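Betaine aldehyde dehydrogenase (Staphylococcus aureus subsp. aureus COL, PDB 4QTO) catalyses the NAD-dependent oxidation of betaine aldehyde to glycine betaine, as a tetrameric member of the aldehyde dehydrogenase family. Local coordinates at residues T49-I53 and E207-L211; E118-K124 and W180-L185. All coordinates share one frame; numbering follows the deposited sequence.

In the fold
Contact 2 is nested along the chain inside the long excursion that contact 1 closes: strand 49-54 comes first, then the end of helix 111-122, the 180-185 turn, and finally the 207-211 loop. The two centres lie about 12 Å apart, contact 2 being deeper, about 12 Å from the chain centre against about 19 Å for contact 1. Asp121 joins them, its OD2 probably accepting a hydrogen bond from Leu211 N at 3.1 Å. Both loops follow strands of the Rossmann-type sheet, 162-177 and 200-204, so contact 1 joins the strand pair 49-54/59-65, and contact 2 helix 111-122, to the loops at the ends of those strands, probably within the NAD-binding domain.

Contact 1 (T49-I53 and E207-L211); sequences TRDII and EITPL
Ile52 and Pro210 meet tip to tip, the isoleucine CD1 lying 3.6 Å from the proline CD and nearly as close to its CG. CG1 of Ile52 stands anti to the carbonyl carbon (chi1 -57°), and the chain then turns again at chi2, which brings CD1 against the CD-CG edge of the proline ring and within 3.5 Å of Glu207 O. The other branch of Ile52, CG2, comes up to Ile208 O at 3.8 Å and reaches the flank of Leu211 more loosely. Asp121 of helix 111-122 also packs on Ile52 and Pro210.

The segment 49-53 belongs to an antiparallel two-stranded sheet with 59-65, and what it packs on is the loop that leaves strand 200-204 of the Rossmann-type sheet and runs into helix 211-223. No direct hydrogen bond crosses between the two backbones. A water does the bridging, accepting from Ile53 N at 3.0 Å and donating to Ile208 O at 2.7 Å.

Arg50 closes the other end. Its CG is anti to the backbone N (chi1 171°) and the chain bends at chi3, laying CD 3.1 Å from Glu207 O and swinging the guanidinium across the glutamate's aliphatic stem. CG of Glu207 sits over one face of that group, offset toward the rim, with NH1 of Arg50 3.6 Å from it. This is packing on methylenes: OE2 of Glu207 stays 5.2 Å from Arg50 NH1. The carboxylate and guanidinium planes are turned 67° from each other. Charge pairing for the arginine comes instead from Glu66, which forms a salt bridge with NE, while the Glu207 carboxylate leads away toward Lys204 in a long, weak ion pair.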
# COMPACT_ATOMS: atom_id res chain seq x y z
N THR A 49 -36.18 26.24 -20.93
CA THR A 49 -35.23 26.98 -20.10
C THR A 49 -35.71 27.07 -18.67
O THR A 49 -36.88 26.79 -18.37
CB THR A 49 -35.03 28.43 -20.64
OG1 THR A 49 -36.27 29.16 -20.63
CG2 THR A 49 -34.44 28.44 -22.04
N ARG A 50 -34.81 27.53 -17.81
CA ARG A 50 -35.06 27.70 -16.40
C ARG A 50 -34.40 28.98 -15.92
O ARG A 50 -33.27 29.27 -16.27
CB ARG A 50 -34.47 26.51 -15.62
CG ARG A 50 -34.49 26.70 -14.12
CD ARG A 50 -33.83 25.52 -13.43
NE ARG A 50 -34.64 24.30 -13.59
CZ ARG A 50 -35.55 23.90 -12.75
NH1 ARG A 50 -35.75 24.59 -11.62
NH2 ARG A 50 -36.23 22.80 -13.01
N ASP A 51 -35.16 29.77 -15.16
CA ASP A 51 -34.65 30.99 -14.54
C ASP A 51 -34.01 30.63 -13.18
O ASP A 51 -34.61 29.90 -12.36
CB ASP A 51 -35.77 32.00 -14.32
CG ASP A 51 -36.27 32.62 -15.60
OD1 ASP A 51 -35.68 32.45 -16.68
OD2 ASP A 51 -37.30 33.31 -15.52
N ILE A 52 -32.79 31.10 -13.00
CA ILE A 52 -31.96 30.89 -11.83
C ILE A 52 -32.13 32.14 -10.96
O ILE A 52 -32.11 33.27 -11.46
CB ILE A 52 -30.48 30.70 -12.24
CG1 ILE A 52 -30.38 29.52 -13.21
CG2 ILE A 52 -29.58 30.49 -11.03
CD1 ILE A 52 -31.01 28.24 -12.72
N ILE A 53 -32.27 31.92 -9.66
CA ILE A 53 -32.56 32.97 -8.70
C ILE A 53 -31.42 33.19 -7.70
O ILE A 53 -30.64 32.27 -7.40
CB ILE A 53 -33.80 32.50 -7.90
CG1 ILE A 53 -34.96 32.19 -8.87
CG2 ILE A 53 -34.22 33.51 -6.87
CD1 ILE A 53 -36.10 31.41 -8.24
N GLU A 207 -30.54 21.71 -10.30
CA GLU A 207 -31.26 22.55 -11.25
C GLU A 207 -31.30 24.00 -10.80
O GLU A 207 -31.37 24.89 -11.62
CB GLU A 207 -32.68 21.99 -11.50
CG GLU A 207 -33.60 21.98 -10.32
CD GLU A 207 -33.44 20.78 -9.42
OE1 GLU A 207 -32.49 19.95 -9.59
OE2 GLU A 207 -34.30 20.67 -8.51
N ILE A 208 -31.24 24.24 -9.50
CA ILE A 208 -31.32 25.60 -9.00
C ILE A 208 -30.00 26.37 -8.86
O ILE A 208 -30.01 27.58 -8.67
CB ILE A 208 -32.10 25.69 -7.66
CG1 ILE A 208 -31.52 24.78 -6.60
CG2 ILE A 208 -33.57 25.33 -7.87
CD1 ILE A 208 -32.11 25.03 -5.22
N THR A 209 -28.87 25.66 -8.98
CA THR A 209 -27.53 26.27 -8.83
C THR A 209 -26.52 25.76 -9.87
O THR A 209 -25.57 25.06 -9.54
CB THR A 209 -26.95 25.94 -7.44
OG1 THR A 209 -26.89 24.50 -7.28
CG2 THR A 209 -27.79 26.56 -6.34
N PRO A 210 -26.69 26.12 -11.15
CA PRO A 210 -25.78 25.62 -12.18
C PRO A 210 -24.61 26.53 -12.53
O PRO A 210 -23.76 26.13 -13.34
CB PRO A 210 -26.70 25.58 -13.40
CG PRO A 210 -27.56 26.78 -13.20
CD PRO A 210 -27.85 26.83 -11.73
N LEU A 211 -24.53 27.72 -11.95
CA LEU A 211 -23.60 28.74 -12.49
C LEU A 211 -22.11 28.40 -12.46
O LEU A 211 -21.45 28.46 -13.51
CB LEU A 211 -23.84 30.10 -11.85
CG LEU A 211 -25.28 30.60 -11.96
CD1 LEU A 211 -25.38 31.97 -11.30
CD2 LEU A 211 -25.77 30.67 -13.38
O HOH W 1 -32.26 29.10 -8.74

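Contact 2 (E118-K124 and W180-L185)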
# COMPACT_ATOMS: atom_id res chain seq x y z
N GLU A 118 -20.43 31.90 -6.95
CA GLU A 118 -20.95 30.92 -6.01
C GLU A 118 -21.82 31.61 -4.94
O GLU A 118 -22.89 31.11 -4.58
CB GLU A 118 -19.82 30.10 -5.37
CG GLU A 118 -20.25 28.76 -4.78
CD GLU A 118 -20.53 27.70 -5.86
OE1 GLU A 118 -21.38 27.91 -6.73
OE2 GLU A 118 -19.95 26.60 -5.82
N THR A 119 -21.38 32.78 -4.46
CA THR A 119 -22.16 33.53 -3.48
C THR A 119 -23.44 34.05 -4.11
O THR A 119 -24.52 34.04 -3.46
CB THR A 119 -21.31 34.66 -2.88
OG1 THR A 119 -20.47 34.08 -1.89
CG2 THR A 119 -22.13 35.75 -2.25
N LEU A 120 -23.37 34.48 -5.37
CA LEU A 120 -24.58 34.97 -6.04
C LEU A 120 -25.62 33.86 -6.17
O LEU A 120 -26.81 34.09 -5.93
CB LEU A 120 -24.24 35.51 -7.43
CG LEU A 120 -25.39 36.17 -8.20
CD1 LEU A 120 -25.75 37.48 -7.55
CD2 LEU A 120 -24.98 36.39 -9.65
N ASP A 121 -25.17 32.67 -6.55
CA ASP A 121 -26.07 31.54 -6.82
C ASP A 121 -26.59 30.86 -5.55
O ASP A 121 -27.75 30.41 -5.49
CB ASP A 121 -25.29 30.51 -7.67
CG ASP A 121 -26.19 29.62 -8.58
OD1 ASP A 121 -27.42 29.81 -8.65
OD2 ASP A 121 -25.61 28.69 -9.23
N THR A 122 -25.74 30.76 -4.53
CA THR A 122 -26.11 29.97 -3.35
C THR A 122 -26.38 30.75 -2.08
O THR A 122 -26.86 30.18 -1.10
CB THR A 122 -25.02 28.95 -2.98
OG1 THR A 122 -23.86 29.63 -2.46
CG2 THR A 122 -24.65 28.08 -4.19
N GLY A 123 -25.98 32.02 -2.05
CA GLY A 123 -26.29 32.90 -0.94
C GLY A 123 -25.27 32.94 0.19
O GLY A 123 -25.34 33.85 1.02
N LYS A 124 -24.32 32.01 0.22
CA LYS A 124 -23.36 32.00 1.35
C LYS A 124 -22.39 33.17 1.26
O LYS A 124 -22.26 33.79 0.22
CB LYS A 124 -22.62 30.66 1.50
CG LYS A 124 -21.57 30.38 0.48
CD LYS A 124 -20.95 29.03 0.86
CE LYS A 124 -19.64 28.82 0.18
NZ LYS A 124 -19.76 28.72 -1.29
N TRP A 180 -27.08 21.46 -4.33
CA TRP A 180 -27.12 22.89 -4.38
C TRP A 180 -26.34 23.65 -3.32
O TRP A 180 -26.14 24.85 -3.46
CB TRP A 180 -28.58 23.39 -4.36
CG TRP A 180 -29.42 22.82 -3.25
CD1 TRP A 180 -30.34 21.81 -3.35
CD2 TRP A 180 -29.42 23.22 -1.87
NE1 TRP A 180 -30.92 21.56 -2.12
CE2 TRP A 180 -30.37 22.42 -1.20
CE3 TRP A 180 -28.72 24.18 -1.15
CZ2 TRP A 180 -30.64 22.57 0.14
CZ3 TRP A 180 -29.00 24.32 0.20
CH2 TRP A 180 -29.94 23.51 0.83
N ASN A 181 -25.90 22.97 -2.28
CA ASN A 181 -25.25 23.72 -1.19
C ASN A 181 -23.84 24.22 -1.50
O ASN A 181 -23.54 25.41 -1.27
CB ASN A 181 -25.36 22.99 0.15
CG ASN A 181 -24.72 21.62 0.17
OD1 ASN A 181 -24.33 21.05 -0.86
ND2 ASN A 181 -24.61 21.08 1.37
N TYR A 182 -23.02 23.34 -2.04
CA TYR A 182 -21.63 23.68 -2.43
C TYR A 182 -21.44 23.10 -3.82
O TYR A 182 -20.78 22.07 -4.02
CB TYR A 182 -20.64 23.05 -1.45
CG TYR A 182 -20.72 23.60 -0.06
CD1 TYR A 182 -19.98 24.68 0.29
CD2 TYR A 182 -21.55 23.03 0.90
CE1 TYR A 182 -20.05 25.22 1.57
CE2 TYR A 182 -21.62 23.54 2.18
CZ TYR A 182 -20.85 24.62 2.53
OH TYR A 182 -20.89 25.15 3.80
N PRO A 183 -22.01 23.76 -4.81
CA PRO A 183 -22.01 23.19 -6.16
C PRO A 183 -20.65 22.88 -6.76
O PRO A 183 -20.42 21.75 -7.21
CB PRO A 183 -22.75 24.24 -7.01
CG PRO A 183 -23.55 25.00 -6.04
CD PRO A 183 -22.81 24.99 -4.74
N LEU A 184 -19.77 23.86 -6.80
CA LEU A 184 -18.50 23.61 -7.41
C LEU A 184 -17.62 22.70 -6.56
O LEU A 184 -16.85 21.89 -7.10
CB LEU A 184 -17.80 24.92 -7.77
CG LEU A 184 -16.54 24.73 -8.61
CD1 LEU A 184 -16.81 23.96 -9.89
CD2 LEU A 184 -15.90 26.08 -8.89
N LEU A 185 -17.68 22.83 -5.25
CA LEU A 185 -16.87 21.98 -4.39
C LEU A 185 -17.24 20.52 -4.62
O LEU A 185 -16.37 19.67 -4.85
CB LEU A 185 -17.07 22.34 -2.93
CG LEU A 185 -16.31 21.50 -1.93
CD1 LEU A 185 -14.80 21.73 -2.08
CD2 LEU A 185 -16.80 21.85 -0.52
O HOH W 2 -18.87 25.11 -3.78
O HOH W 3 -22.02 27.59 -1.99
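Glu118, on helix 111-122, reaches across to the N-terminal first turn of helix 183-197, where Tyr182 holds the N-cap position; this is the helix that follows strand 162-177 in the Rossmann-type domain. The single direct hydrogen bond between the segments runs from Leu184 N to Glu118 OE2, 2.9 Å long and nearly straight at 165°, and it uses the syn lone pair of the carboxylate. OE2 also accepts from a water that itself accepts from Leu185 N, so one oxygen serves two amides of the first turn, Leu184 directly and Leu185 through the water. Such a position would tend to favour the carboxylate anion. The other oxygen, OE1, is held by Thr212 of helix 211-223.

Van der Waals packing lies beside this bond. The Glu118 and Pro183 side chains pass one another running opposite ways, the glutamate bent at chi2 (75°), with OE2 3.5 Å from the proline CD. Thr122 points its methyl at the same ring, tip to tip, CG2 lying 3.6 Å from Pro183 CD; the same methyl lies 3.6 Å from Trp180 O, a buried oxygen with no hydrogen-bond partner in the model. At the far end the methylenes of Lys124 cross the Tyr182 side chain at about a right angle, CE to CE1 3.9 Å.

Water and internal bonds complete the polar side. Lys124 NZ, salt-bridged to Asp132, donates to a second water that in turn gives hydrogen bonds to Thr122 OG1 and Asn181 O. Thr122 OG1 itself donates to Glu118 O at 2.8 Å, from the face of that carbonyl plane opposite the one used by Thr122 N.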